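Local coordinates for extracellular solute-binding protein family 1 (Pseudothermotoga lettingae, PDB 5CI5) that binds alpha-D-tagatose in the crystal and probably captures sugars for uptake by a bacterial ABC transporter, at residues T112-P117 with R342-K347; A146-A151 with L170-T175; A215-P220 with K402-N407. All blocks are in the same frame, centred on the assembly; numbering follows the deposited sequence.

Contact 1: T112-P117 with R342-K347; sequences TAQIWP and RMDVCK
Met343, a selenomethionine, lies against one face of the Trp116 indole, while Cys346 sits at its edge. Met343 CG is 3.4 Å from the centroid of the six-membered ring of Trp116, almost straight above it, in a CH-pi contact. Met343 SE adds an oblique Met-aromatic contact to the same ring. Cys346 SG lies in the indole plane, 3.6 Å from Trp116 NE1, and accepts a weak hydrogen bond. The same N-H is shared, also weakly, with Pro340 O.

The Arg342 guanidinium has Gln114 CB over one face and the Asp344 carboxylate at its edge. The grip is side-on: Arg342 NE meets Asp344 OD1 at 3.0 Å, and Arg342 NH2 meets Asp344 OD2 at 2.9 Å. Both oxygens use their syn lone pairs. Gln114 bends at chi2 (-57°), and its OE1 takes a weak hydrogen bond from Asp344 N at 2.9 Å. A water joins this OE1 to Lys347 NZ. Met343 N donates to Gln114 O at 2.8 Å (164°). Gln114 thus offers two oxygens to the first helical turn, whose N-cap is Arg342.

The contact joins the loop after helix 103-108 to the start of helix 343-348. It lies outside the sugar pocket, the Trp116 side chain being about 13 Å from the bound alpha-D-tagatopyranose. Ile115 and Arg342 form a single beta bridge beside strand 339-340. Phe325 of helix 325-335 packs on Arg342 and Asp344.

Contact 2: A146-A151 with L170-T175; sequences AMFEKA and LKITDT
Ala151 and Ile172 bring the two backbones closest, with their CA atoms 5.5 Å apart. Each lies where a helix runs out. Ala151 directly follows helix 145-150, and its N still bonds back to Met147 O at 3.1 Å. Ile172 is the last residue of helix 162-172. At Thr173 the chain turns extended (psi 136°) and leaves the helical path. The contact therefore joins the C-terminal ends of two helices that follow each other in the chain. No hydrogen bond crosses it.

The side chain of Ile172 is the centre of the packing. Its two branches go to different partners. CG1 lies beside the backbone N (chi1 -70°), and from there the longer branch runs out between Ala151 and Phe148. The CB of Ala151 points at it and comes within 3.6 Å of Ile172 CG1. Further out, Ile172 CD1 stands over one face of the Phe148 ring, 4.2 Å from its centroid, in a CH-pi contact. It is offset toward the rim, and its nearest ring atom is Phe148 CE1 at 3.9 Å. The shorter branch reaches the selenomethionine Met147, but loosely: Ile172 CG2 is 4.4 Å from Met147 CE.

Other residues complete the surroundings. The Phe148 ring also meets Tyr143 and touches Leu153, and Met147 packs on Ile179. The amino group of Lys171 leads away from the contact to a salt bridge with Asp167.

Methyl and methylene groups against a ring and an alanine make this an essentially apolar contact. Between these segments the helix ends meet through the packing of Ile172, and no directional bond fixes their orientation.

Contact 3: A215-P220 with K402-N407; sequences AAFDSP and KIAAEN
Ala405 is the centre of the apolar packing. Its CB points at the loop and lies 3.6 Å from Asp218 CB. Phe217 CZ is 4.0 Å from this Ala405 CB, and Ala215 CB is 4.1 Å from it. The Phe217 ring turns its CZ end to the helix. Ala404 C lies at the ring edge, near its plane, 3.7 Å from Phe217 CZ. Phe217 CG sits between the backbone N and the carbonyl carbon (chi1 60°), which carries CZ and CE1 to Ala404 and Ala405. Around the ring gather Tyr196, Ile383, Met386 and Ile401.

Polar links are few. One water donates to Asp218 OD2 at 2.8 Å and to Lys402 O at 3.0 Å. Just past the segment, Asn409 OD1 of helix 397-413 accepts from Ala215 N.

Within the helix, Lys402 NZ makes a salt bridge with Glu406 OE1 at 2.9 Å, one turn on. In the loop, Ser219 N-caps helix 220-234, its OG bonded to Gly222 N.

The small side chains of Ala215 and Ala405 are consistent with the close approach of loop and helix, their CA atoms 5.7 Å apart. Between the two segments the direct contact is van der Waals. The water and the Asn409 bond add the polar ties.

In the fold
From the N terminus, contact 1 opens first, in the loop after helix 103-108. Contact 2 follows and closes quickly, tying helix 145-150 to the next helix, 162-172. It lies wholly within the long loop that contact 1 closes. Contact 3 then opens before helix 220-234. Contact 1 closes at helix 343-348, and contact 3 closes last, at the C-terminal helix 397-413, so these two cross. Contact 1 lies beside strand 339-340 of the mixed sheet, while contact 2 follows strand 140-144 of the antiparallel sheet. Contact 3 holds the C-terminal helix to the chain leading into helix 220-234. The three are well separated, with centres 35 to 39 Å apart.

Contact 1: T112-P117 with R342-K347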
ATOM      1  N   THR A 112      19.143  11.418   5.112  1.00 13.20           N
ATOM      2  CA  THR A 112      18.173  12.022   4.203  1.00 13.62           C
ATOM      3  C   THR A 112      18.466  11.691   2.737  1.00 12.22           C
ATOM      4  O   THR A 112      17.551  11.361   1.978  1.00 10.56           O
ATOM      5  CB  THR A 112      18.131  13.536   4.437  1.00 11.99           C
ATOM      6  OG1 THR A 112      17.713  13.761   5.796  1.00 14.74           O
ATOM      7  CG2 THR A 112      17.184  14.247   3.483  1.00 11.13           C
ATOM      8  N   ALA A 113      19.737  11.781   2.353  1.00 10.60           N
ATOM      9  CA  ALA A 113      20.164  11.530   0.974  1.00 12.83           C
ATOM     10  C   ALA A 113      20.040  10.064   0.563  1.00 15.61           C
ATOM     11  O   ALA A 113      20.167   9.747  -0.622  1.00 17.19           O
ATOM     12  CB  ALA A 113      21.596  12.001   0.783  1.00 18.40           C
ATOM     13  N   GLN A 114      19.795   9.177   1.527  1.00 12.44           N
ATOM     14  CA  GLN A 114      19.578   7.747   1.240  1.00 12.16           C
ATOM     15  C   GLN A 114      18.107   7.397   0.970  1.00  8.35           C
ATOM     16  O   GLN A 114      17.828   6.329   0.463  1.00  9.41           O
ATOM     17  CB  GLN A 114      20.113   6.882   2.379  1.00 13.65           C
ATOM     18  CG  GLN A 114      21.662   6.833   2.406  1.00 17.28           C
ATOM     19  CD  GLN A 114      22.220   6.345   1.098  1.00 18.04           C
ATOM     20  OE1 GLN A 114      21.816   5.299   0.599  1.00 14.88           O
ATOM     21  NE2 GLN A 114      23.125   7.129   0.501  1.00 25.69           N
ATOM     22  N   ILE A 115      17.159   8.281   1.289  1.00 10.02           N
ATOM     23  CA  ILE A 115      15.744   7.961   1.047  1.00  9.76           C
ATOM     24  C   ILE A 115      15.513   7.994  -0.458  1.00 12.16           C
ATOM     25  O   ILE A 115      15.986   8.934  -1.134  1.00 10.98           O
ATOM     26  CB  ILE A 115      14.805   8.975   1.784  1.00  8.84           C
ATOM     27  CG1 ILE A 115      15.132   8.963   3.284  1.00 11.02           C
ATOM     28  CG2 ILE A 115      13.319   8.715   1.504  1.00  9.98           C
ATOM     29  CD1 ILE A 115      14.898   7.638   3.949  1.00 12.81           C
ATOM     30  N   TRP A 116      14.852   6.968  -1.000  1.00 11.60           N
ATOM     31  CA  TRP A 116      14.515   6.972  -2.422  1.00  8.01           C
ATOM     32  C   TRP A 116      13.818   8.286  -2.789  1.00 10.01           C
ATOM     33  O   TRP A 116      12.842   8.664  -2.167  1.00  9.69           O
ATOM     34  CB  TRP A 116      13.615   5.808  -2.790  1.00  9.83           C
ATOM     35  CG  TRP A 116      14.202   4.450  -2.610  1.00  7.32           C
ATOM     36  CD1 TRP A 116      13.930   3.584  -1.603  1.00 11.21           C
ATOM     37  CD2 TRP A 116      15.142   3.792  -3.473  1.00  9.74           C
ATOM     38  NE1 TRP A 116      14.652   2.425  -1.777  1.00 12.71           N
ATOM     39  CE2 TRP A 116      15.395   2.526  -2.922  1.00 15.14           C
ATOM     40  CE3 TRP A 116      15.789   4.155  -4.663  1.00 15.53           C
ATOM     41  CZ2 TRP A 116      16.268   1.605  -3.521  1.00 13.05           C
ATOM     42  CZ3 TRP A 116      16.673   3.234  -5.253  1.00 16.56           C
ATOM     43  CH2 TRP A 116      16.898   1.988  -4.677  1.00 16.62           C
ATOM     44  N   PRO A 117      14.310   8.980  -3.815  1.00 11.94           N
ATOM     45  CA  PRO A 117      13.820  10.351  -4.011  1.00 12.12           C
ATOM     46  C   PRO A 117      12.380  10.483  -4.455  1.00  9.83           C
ATOM     47  O   PRO A 117      11.809  11.570  -4.245  1.00 10.08           O
ATOM     48  CB  PRO A 117      14.739  10.914  -5.107  1.00 17.41           C
ATOM     49  CG  PRO A 117      15.826   9.993  -5.250  1.00 21.18           C
ATOM     50  CD  PRO A 117      15.447   8.665  -4.692  1.00 16.78           C
ATOM     51  N   ARG A 342      15.484   3.349   2.698  1.00  8.38           N
ATOM     52  CA  ARG A 342      16.914   3.649   2.526  1.00  6.49           C
ATOM     53  C   ARG A 342      17.546   2.848   1.379  1.00  9.60           C
ATOM     54  O   ARG A 342      17.501   1.619   1.369  1.00 10.61           O
ATOM     55  CB  ARG A 342      17.704   3.338   3.793  1.00  8.23           C
ATOM     56  CG  ARG A 342      17.360   4.158   5.046  1.00 12.55           C
ATOM     57  CD  ARG A 342      18.246   3.712   6.204  1.00 11.86           C
ATOM     58  NE  ARG A 342      19.627   4.136   5.950  1.00 10.66           N
ATOM     59  CZ  ARG A 342      20.259   5.142   6.537  1.00 11.34           C
ATOM     60  NH1 ARG A 342      19.687   5.867   7.491  1.00 13.37           N
ATOM     61  NH2 ARG A 342      21.504   5.422   6.161  1.00 13.03           N
HETATM   62  N   MSE A 343      18.184   3.566   0.462  1.00  8.42           N
HETATM   63  CA  MSE A 343      18.865   2.973  -0.686  1.00  9.01           C
HETATM   64  C   MSE A 343      20.022   2.087  -0.233  1.00 11.83           C
HETATM   65  O   MSE A 343      20.163   0.966  -0.722  1.00 12.98           O
HETATM   66  CB  MSE A 343      19.380   4.056  -1.625  1.00  9.88           C
HETATM   67  CG  MSE A 343      18.281   4.749  -2.359  1.00  8.82           C
HETATM   68 SE   MSE A 343      18.934   5.891  -3.778  0.71 15.09          SE
HETATM   69  CE  MSE A 343      19.619   7.307  -2.666  1.00 19.88           C
ATOM     70  N   ASP A 344      20.826   2.572   0.716  1.00  9.68           N
ATOM     71  CA  ASP A 344      21.993   1.792   1.135  1.00 11.47           C
ATOM     72  C   ASP A 344      21.575   0.432   1.718  1.00 15.15           C
ATOM     73  O   ASP A 344      22.211  -0.563   1.407  1.00 12.80           O
ATOM     74  CB  ASP A 344      22.897   2.565   2.103  1.00 14.75           C
ATOM     75  CG  ASP A 344      22.169   3.184   3.305  1.00 15.22           C
ATOM     76  OD1 ASP A 344      20.960   2.926   3.542  1.00 13.14           O
ATOM     77  OD2 ASP A 344      22.864   3.936   4.044  1.00 14.43           O
ATOM     78  N   VAL A 345      20.490   0.352   2.492  1.00 11.86           N
ATOM     79  CA  VAL A 345      20.031  -0.946   2.975  1.00 11.29           C
ATOM     80  C   VAL A 345      19.537  -1.852   1.846  1.00 12.04           C
ATOM     81  O   VAL A 345      19.810  -3.071   1.838  1.00 11.98           O
ATOM     82  CB  VAL A 345      18.920  -0.771   4.028  1.00  9.63           C
ATOM     83  CG1 VAL A 345      18.385  -2.088   4.479  1.00  9.86           C
ATOM     84  CG2 VAL A 345      19.455  -0.006   5.217  1.00 17.19           C
ATOM     85  N   CYS A 346      18.794  -1.276   0.903  1.00  9.13           N
ATOM     86  CA  CYS A 346      18.313  -2.045  -0.234  1.00 13.49           C
ATOM     87  C   CYS A 346      19.477  -2.653  -1.012  1.00 14.38           C
ATOM     88  O   CYS A 346      19.389  -3.783  -1.482  1.00 13.30           O
ATOM     89  CB  CYS A 346      17.482  -1.166  -1.163  1.00 12.42           C
ATOM     90  SG  CYS A 346      15.823  -0.745  -0.508  1.00 11.70           S
ATOM     91  N   LYS A 347      20.565  -1.897  -1.124  1.00 13.23           N
ATOM     92  CA  LYS A 347      21.676  -2.252  -1.991  1.00 13.43           C
ATOM     93  C   LYS A 347      22.651  -3.179  -1.278  1.00 14.38           C
ATOM     94  O   LYS A 347      23.289  -4.028  -1.913  1.00 16.70           O
ATOM     95  CB  LYS A 347      22.411  -1.000  -2.467  1.00 15.96           C
ATOM     96  CG  LYS A 347      21.592  -0.106  -3.404  1.00 12.30           C
ATOM     97  CD  LYS A 347      22.210   1.268  -3.508  1.00 11.07           C
ATOM     98  CE  LYS A 347      21.350   2.218  -4.345  1.00 12.25           C
ATOM     99  NZ  LYS A 347      21.996   3.571  -4.396  1.00 13.82           N
TER
HETATM  100  O   HOH W   1      22.852   4.369  -1.835  1.00 16.65           O

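Contact 2: A146-A151 with L170-T175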
ATOM      1  N   ALA A 146       2.391 -23.281  -6.531  1.00 13.57           N
ATOM      2  CA  ALA A 146       1.858 -24.630  -6.424  1.00 14.69           C
ATOM      3  C   ALA A 146       0.489 -24.714  -7.065  1.00 13.29           C
ATOM      4  O   ALA A 146       0.130 -25.743  -7.634  1.00 12.92           O
ATOM      5  CB  ALA A 146       1.777 -25.060  -4.973  1.00 18.36           C
HETATM    6  N   MSE A 147      -0.282 -23.634  -6.956  1.00 12.44           N
HETATM    7  CA  MSE A 147      -1.613 -23.596  -7.540  1.00 12.89           C
HETATM    8  C   MSE A 147      -1.528 -23.517  -9.050  1.00 13.40           C
HETATM    9  O   MSE A 147      -2.321 -24.156  -9.723  1.00 12.83           O
HETATM   10  CB  MSE A 147      -2.425 -22.440  -6.973  1.00 11.25           C
HETATM   11  CG  MSE A 147      -2.725 -22.614  -5.503  1.00 15.02           C
HETATM   12 SE   MSE A 147      -3.844 -21.208  -4.805  0.68 11.73          SE
HETATM   13  CE  MSE A 147      -5.531 -21.765  -5.573  1.00 10.95           C
ATOM     14  N   PHE A 148      -0.562 -22.774  -9.592  1.00 10.08           N
ATOM     15  CA  PHE A 148      -0.352 -22.753 -11.044  1.00 10.53           C
ATOM     16  C   PHE A 148      -0.044 -24.170 -11.531  1.00 13.25           C
ATOM     17  O   PHE A 148      -0.668 -24.694 -12.470  1.00 14.20           O
ATOM     18  CB  PHE A 148       0.784 -21.784 -11.413  1.00 11.25           C
ATOM     19  CG  PHE A 148       0.308 -20.379 -11.702  1.00 12.95           C
ATOM     20  CD1 PHE A 148      -0.305 -19.624 -10.717  1.00 12.63           C
ATOM     21  CD2 PHE A 148       0.488 -19.816 -12.950  1.00 17.83           C
ATOM     22  CE1 PHE A 148      -0.731 -18.338 -10.981  1.00 10.49           C
ATOM     23  CE2 PHE A 148       0.063 -18.549 -13.209  1.00 17.03           C
ATOM     24  CZ  PHE A 148      -0.554 -17.810 -12.228  1.00 13.30           C
ATOM     25  N   GLU A 149       0.886 -24.806 -10.837  1.00 12.01           N
ATOM     26  CA  GLU A 149       1.314 -26.144 -11.225  1.00 14.02           C
ATOM     27  C   GLU A 149       0.150 -27.124 -11.193  1.00 19.69           C
ATOM     28  O   GLU A 149      -0.040 -27.909 -12.127  1.00 18.51           O
ATOM     29  CB  GLU A 149       2.454 -26.614 -10.319  1.00 15.68           C
ATOM     30  CG  GLU A 149       3.031 -27.969 -10.727  1.00 23.08           C
ATOM     31  CD  GLU A 149       4.124 -28.464  -9.802  1.00 21.39           C
ATOM     32  OE1 GLU A 149       4.518 -27.753  -8.853  1.00 27.54           O
ATOM     33  OE2 GLU A 149       4.583 -29.594 -10.024  1.00 22.79           O
ATOM     34  N   LYS A 150      -0.645 -27.070 -10.133  1.00 13.21           N
ATOM     35  CA  LYS A 150      -1.788 -27.973 -10.003  1.00 15.36           C
ATOM     36  C   LYS A 150      -2.772 -27.794 -11.170  1.00 19.77           C
ATOM     37  O   LYS A 150      -3.380 -28.767 -11.641  1.00 23.30           O
ATOM     38  CB  LYS A 150      -2.482 -27.734  -8.653  1.00 22.90           C
ATOM     39  CG  LYS A 150      -3.699 -28.596  -8.391  1.00 29.29           C
ATOM     40  CD  LYS A 150      -3.292 -29.972  -7.905  1.00 47.64           C
ATOM     41  CE  LYS A 150      -4.486 -30.922  -7.820  1.00 54.95           C
ATOM     42  NZ  LYS A 150      -5.142 -31.138  -9.145  1.00 60.52           N
ATOM     43  N   ALA A 151      -2.894 -26.558 -11.662  1.00 16.80           N
ATOM     44  CA  ALA A 151      -3.809 -26.246 -12.761  1.00 16.89           C
ATOM     45  C   ALA A 151      -3.182 -26.475 -14.143  1.00 18.38           C
ATOM     46  O   ALA A 151      -3.795 -26.157 -15.176  1.00 20.28           O
ATOM     47  CB  ALA A 151      -4.287 -24.795 -12.638  1.00 16.99           C
ATOM     48  N   LEU A 170      -9.354 -18.200 -15.105  1.00 10.08           N
ATOM     49  CA  LEU A 170     -10.456 -19.120 -15.404  1.00 10.49           C
ATOM     50  C   LEU A 170     -10.021 -20.577 -15.279  1.00 12.18           C
ATOM     51  O   LEU A 170     -10.775 -21.420 -14.789  1.00 15.61           O
ATOM     52  CB  LEU A 170     -11.000 -18.850 -16.808  1.00 11.26           C
ATOM     53  CG  LEU A 170     -11.890 -17.621 -16.933  1.00 11.50           C
ATOM     54  CD1 LEU A 170     -12.128 -17.291 -18.416  1.00 12.22           C
ATOM     55  CD2 LEU A 170     -13.221 -17.807 -16.213  1.00 14.68           C
ATOM     56  N   LYS A 171      -8.799 -20.871 -15.697  1.00 12.87           N
ATOM     57  CA  LYS A 171      -8.273 -22.234 -15.672  1.00 13.07           C
ATOM     58  C   LYS A 171      -8.056 -22.752 -14.246  1.00 16.43           C
ATOM     59  O   LYS A 171      -8.242 -23.937 -13.959  1.00 17.59           O
ATOM     60  CB  LYS A 171      -6.970 -22.287 -16.462  1.00 13.57           C
ATOM     61  CG  LYS A 171      -7.205 -22.318 -17.973  1.00 22.01           C
ATOM     62  CD  LYS A 171      -5.897 -22.320 -18.740  1.00 36.64           C
ATOM     63  CE  LYS A 171      -6.141 -22.482 -20.237  1.00 48.42           C
ATOM     64  NZ  LYS A 171      -4.903 -22.196 -21.022  1.00 52.33           N
ATOM     65  N   ILE A 172      -7.671 -21.859 -13.348  1.00 10.19           N
ATOM     66  CA  ILE A 172      -7.413 -22.223 -11.960  1.00 11.03           C
ATOM     67  C   ILE A 172      -8.678 -22.327 -11.108  1.00 14.00           C
ATOM     68  O   ILE A 172      -8.788 -23.180 -10.199  1.00 13.06           O
ATOM     69  CB  ILE A 172      -6.447 -21.189 -11.327  1.00 10.78           C
ATOM     70  CG1 ILE A 172      -5.048 -21.332 -11.928  1.00  9.09           C
ATOM     71  CG2 ILE A 172      -6.378 -21.345  -9.820  1.00 10.71           C
ATOM     72  CD1 ILE A 172      -4.140 -20.108 -11.716  1.00 13.77           C
ATOM     73  N   THR A 173      -9.625 -21.431 -11.363  1.00  9.60           N
ATOM     74  CA  THR A 173     -10.800 -21.326 -10.522  1.00  9.47           C
ATOM     75  C   THR A 173     -11.610 -22.632 -10.482  1.00 11.34           C
ATOM     76  O   THR A 173     -11.857 -23.254 -11.500  1.00 13.85           O
ATOM     77  CB  THR A 173     -11.704 -20.184 -10.978  1.00  9.94           C
ATOM     78  OG1 THR A 173     -10.999 -18.934 -10.814  1.00 10.39           O
ATOM     79  CG2 THR A 173     -12.984 -20.143 -10.137  1.00  9.89           C
ATOM     80  N   ASP A 174     -12.037 -23.006  -9.285  1.00 12.00           N
ATOM     81  CA  ASP A 174     -12.925 -24.147  -9.083  1.00 11.04           C
ATOM     82  C   ASP A 174     -13.769 -23.800  -7.875  1.00 10.36           C
ATOM     83  O   ASP A 174     -13.464 -24.202  -6.738  1.00 12.98           O
ATOM     84  CB  ASP A 174     -12.122 -25.435  -8.885  1.00 16.20           C
ATOM     85  CG  ASP A 174     -13.004 -26.664  -8.688  1.00 15.50           C
ATOM     86  OD1 ASP A 174     -14.230 -26.575  -8.874  1.00 24.40           O
ATOM     87  OD2 ASP A 174     -12.443 -27.712  -8.321  1.00 23.19           O
ATOM     88  N   THR A 175     -14.800 -22.989  -8.109  1.00 13.38           N
ATOM     89  CA  THR A 175     -15.520 -22.342  -7.024  1.00 15.69           C
ATOM     90  C   THR A 175     -16.232 -23.394  -6.184  1.00 15.14           C
ATOM     91  O   THR A 175     -16.446 -23.178  -4.989  1.00 15.15           O
ATOM     92  CB  THR A 175     -16.565 -21.302  -7.509  1.00 23.15           C
ATOM     93  OG1 THR A 175     -17.572 -21.954  -8.286  1.00 24.33           O
ATOM     94  CG2 THR A 175     -15.896 -20.165  -8.306  1.00 22.74           C
TER

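Contact 3: A215-P220 with K402-N407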
ATOM      1  N   ALA A 215     -10.897  15.332 -12.370  1.00 12.40           N
ATOM      2  CA  ALA A 215     -10.892  13.893 -12.603  1.00 10.20           C
ATOM      3  C   ALA A 215     -10.547  13.581 -14.046  1.00 13.89           C
ATOM      4  O   ALA A 215     -10.948  14.293 -14.975  1.00 14.61           O
ATOM      5  CB  ALA A 215     -12.232  13.283 -12.239  1.00 11.07           C
ATOM      6  N   ALA A 216      -9.811  12.502 -14.235  1.00  9.53           N
ATOM      7  CA  ALA A 216      -9.396  12.077 -15.569  1.00 10.54           C
ATOM      8  C   ALA A 216      -9.862  10.650 -15.866  1.00  8.74           C
ATOM      9  O   ALA A 216      -9.779  10.197 -17.004  1.00 10.58           O
ATOM     10  CB  ALA A 216      -7.886  12.182 -15.718  1.00 17.20           C
ATOM     11  N   PHE A 217     -10.354   9.935 -14.860  1.00  8.59           N
ATOM     12  CA  PHE A 217     -10.673   8.511 -15.046  1.00  9.19           C
ATOM     13  C   PHE A 217     -11.999   8.249 -15.754  1.00 10.39           C
ATOM     14  O   PHE A 217     -12.239   7.112 -16.142  1.00 11.87           O
ATOM     15  CB  PHE A 217     -10.672   7.754 -13.701  1.00 10.76           C
ATOM     16  CG  PHE A 217     -11.678   8.271 -12.675  1.00  9.18           C
ATOM     17  CD1 PHE A 217     -12.965   7.772 -12.629  1.00 10.82           C
ATOM     18  CD2 PHE A 217     -11.319   9.230 -11.731  1.00  8.14           C
ATOM     19  CE1 PHE A 217     -13.865   8.222 -11.680  1.00 12.15           C
ATOM     20  CE2 PHE A 217     -12.225   9.684 -10.802  1.00  7.45           C
ATOM     21  CZ  PHE A 217     -13.498   9.180 -10.777  1.00 11.49           C
ATOM     22  N   ASP A 218     -12.867   9.253 -15.914  1.00 11.36           N
ATOM     23  CA  ASP A 218     -14.123   9.058 -16.671  1.00 11.48           C
ATOM     24  C   ASP A 218     -13.816   9.195 -18.165  1.00 13.46           C
ATOM     25  O   ASP A 218     -14.130  10.211 -18.816  1.00 14.63           O
ATOM     26  CB  ASP A 218     -15.222  10.044 -16.246  1.00 16.13           C
ATOM     27  CG  ASP A 218     -16.608   9.709 -16.866  1.00 23.90           C
ATOM     28  OD1 ASP A 218     -16.767   8.631 -17.475  1.00 19.21           O
ATOM     29  OD2 ASP A 218     -17.563  10.516 -16.739  1.00 22.00           O
ATOM     30  N   SER A 219     -13.151   8.158 -18.669  1.00 10.70           N
ATOM     31  CA  SER A 219     -12.587   8.092 -19.996  1.00  9.46           C
ATOM     32  C   SER A 219     -12.893   6.709 -20.556  1.00  8.94           C
ATOM     33  O   SER A 219     -13.284   5.810 -19.818  1.00 10.35           O
ATOM     34  CB  SER A 219     -11.086   8.289 -19.944  1.00 16.75           C
ATOM     35  OG  SER A 219     -10.492   7.167 -19.247  1.00 11.44           O
ATOM     36  N   PRO A 220     -12.688   6.511 -21.862  1.00  8.57           N
ATOM     37  CA  PRO A 220     -12.875   5.145 -22.379  1.00 10.19           C
ATOM     38  C   PRO A 220     -11.959   4.128 -21.680  1.00  7.84           C
ATOM     39  O   PRO A 220     -12.407   3.004 -21.351  1.00 10.94           O
ATOM     40  CB  PRO A 220     -12.547   5.299 -23.865  1.00  9.87           C
ATOM     41  CG  PRO A 220     -12.964   6.714 -24.150  1.00 11.14           C
ATOM     42  CD  PRO A 220     -12.531   7.492 -22.946  1.00 11.98           C
ATOM     43  N   LYS A 402     -19.524   7.964 -14.074  1.00 11.76           N
ATOM     44  CA  LYS A 402     -20.034   9.327 -14.197  1.00 11.15           C
ATOM     45  C   LYS A 402     -20.174  10.022 -12.850  1.00 11.67           C
ATOM     46  O   LYS A 402     -19.665  11.148 -12.666  1.00 13.40           O
ATOM     47  CB  LYS A 402     -21.381   9.323 -14.924  1.00 11.25           C
ATOM     48  CG  LYS A 402     -22.029  10.715 -15.007  1.00 17.62           C
ATOM     49  CD  LYS A 402     -23.430  10.627 -15.588  1.00 21.91           C
ATOM     50  CE  LYS A 402     -24.130  11.979 -15.596  1.00 19.65           C
ATOM     51  NZ  LYS A 402     -24.486  12.490 -14.235  1.00 22.98           N
ATOM     52  N   ILE A 403     -20.860   9.363 -11.916  1.00 11.29           N
ATOM     53  CA  ILE A 403     -21.097   9.913 -10.583  1.00 12.13           C
ATOM     54  C   ILE A 403     -19.799  10.135  -9.826  1.00 11.70           C
ATOM     55  O   ILE A 403     -19.577  11.196  -9.237  1.00 12.36           O
ATOM     56  CB  ILE A 403     -22.022   8.992  -9.780  1.00 12.04           C
ATOM     57  CG1 ILE A 403     -23.437   9.089 -10.361  1.00 16.12           C
ATOM     58  CG2 ILE A 403     -22.013   9.383  -8.289  1.00 14.67           C
ATOM     59  CD1 ILE A 403     -24.381   8.068  -9.819  1.00 19.63           C
ATOM     60  N   ALA A 404     -18.922   9.135  -9.847  1.00 11.04           N
ATOM     61  CA  ALA A 404     -17.663   9.250  -9.138  1.00 11.04           C
ATOM     62  C   ALA A 404     -16.838  10.429  -9.628  1.00  9.37           C
ATOM     63  O   ALA A 404     -16.275  11.183  -8.837  1.00  9.84           O
ATOM     64  CB  ALA A 404     -16.860   7.940  -9.272  1.00 11.35           C
ATOM     65  N   ALA A 405     -16.778  10.606 -10.933  1.00  9.80           N
ATOM     66  CA  ALA A 405     -15.971  11.672 -11.504  1.00 11.73           C
ATOM     67  C   ALA A 405     -16.587  13.032 -11.184  1.00 10.89           C
ATOM     68  O   ALA A 405     -15.877  13.972 -10.854  1.00 12.23           O
ATOM     69  CB  ALA A 405     -15.819  11.484 -13.008  1.00 11.32           C
ATOM     70  N   GLU A 406     -17.905  13.124 -11.277  1.00 10.00           N
ATOM     71  CA  GLU A 406     -18.590  14.360 -10.913  1.00 10.31           C
ATOM     72  C   GLU A 406     -18.339  14.723  -9.450  1.00 11.67           C
ATOM     73  O   GLU A 406     -18.069  15.880  -9.122  1.00 13.59           O
ATOM     74  CB  GLU A 406     -20.091  14.237 -11.215  1.00 13.87           C
ATOM     75  CG  GLU A 406     -20.351  14.330 -12.724  1.00 15.95           C
ATOM     76  CD  GLU A 406     -21.777  14.025 -13.159  1.00 24.52           C
ATOM     77  OE1 GLU A 406     -22.592  13.544 -12.347  1.00 26.12           O
ATOM     78  OE2 GLU A 406     -22.077  14.267 -14.349  1.00 21.31           O
ATOM     79  N   ASN A 407     -18.376  13.731  -8.566  1.00 11.66           N
ATOM     80  CA  ASN A 407     -18.139  13.985  -7.156  1.00 11.85           C
ATOM     81  C   ASN A 407     -16.694  14.376  -6.899  1.00 13.91           C
ATOM     82  O   ASN A 407     -16.400  15.231  -6.057  1.00 11.17           O
ATOM     83  CB  ASN A 407     -18.509  12.762  -6.327  1.00 14.65           C
ATOM     84  CG  ASN A 407     -20.001  12.547  -6.248  1.00 14.42           C
ATOM     85  OD1 ASN A 407     -20.793  13.441  -6.567  1.00 17.43           O
ATOM     86  ND2 ASN A 407     -20.402  11.352  -5.828  1.00 19.13           N
TER
HETATM   87  O   HOH W   2     -18.375  12.546 -15.021  1.00 24.28           O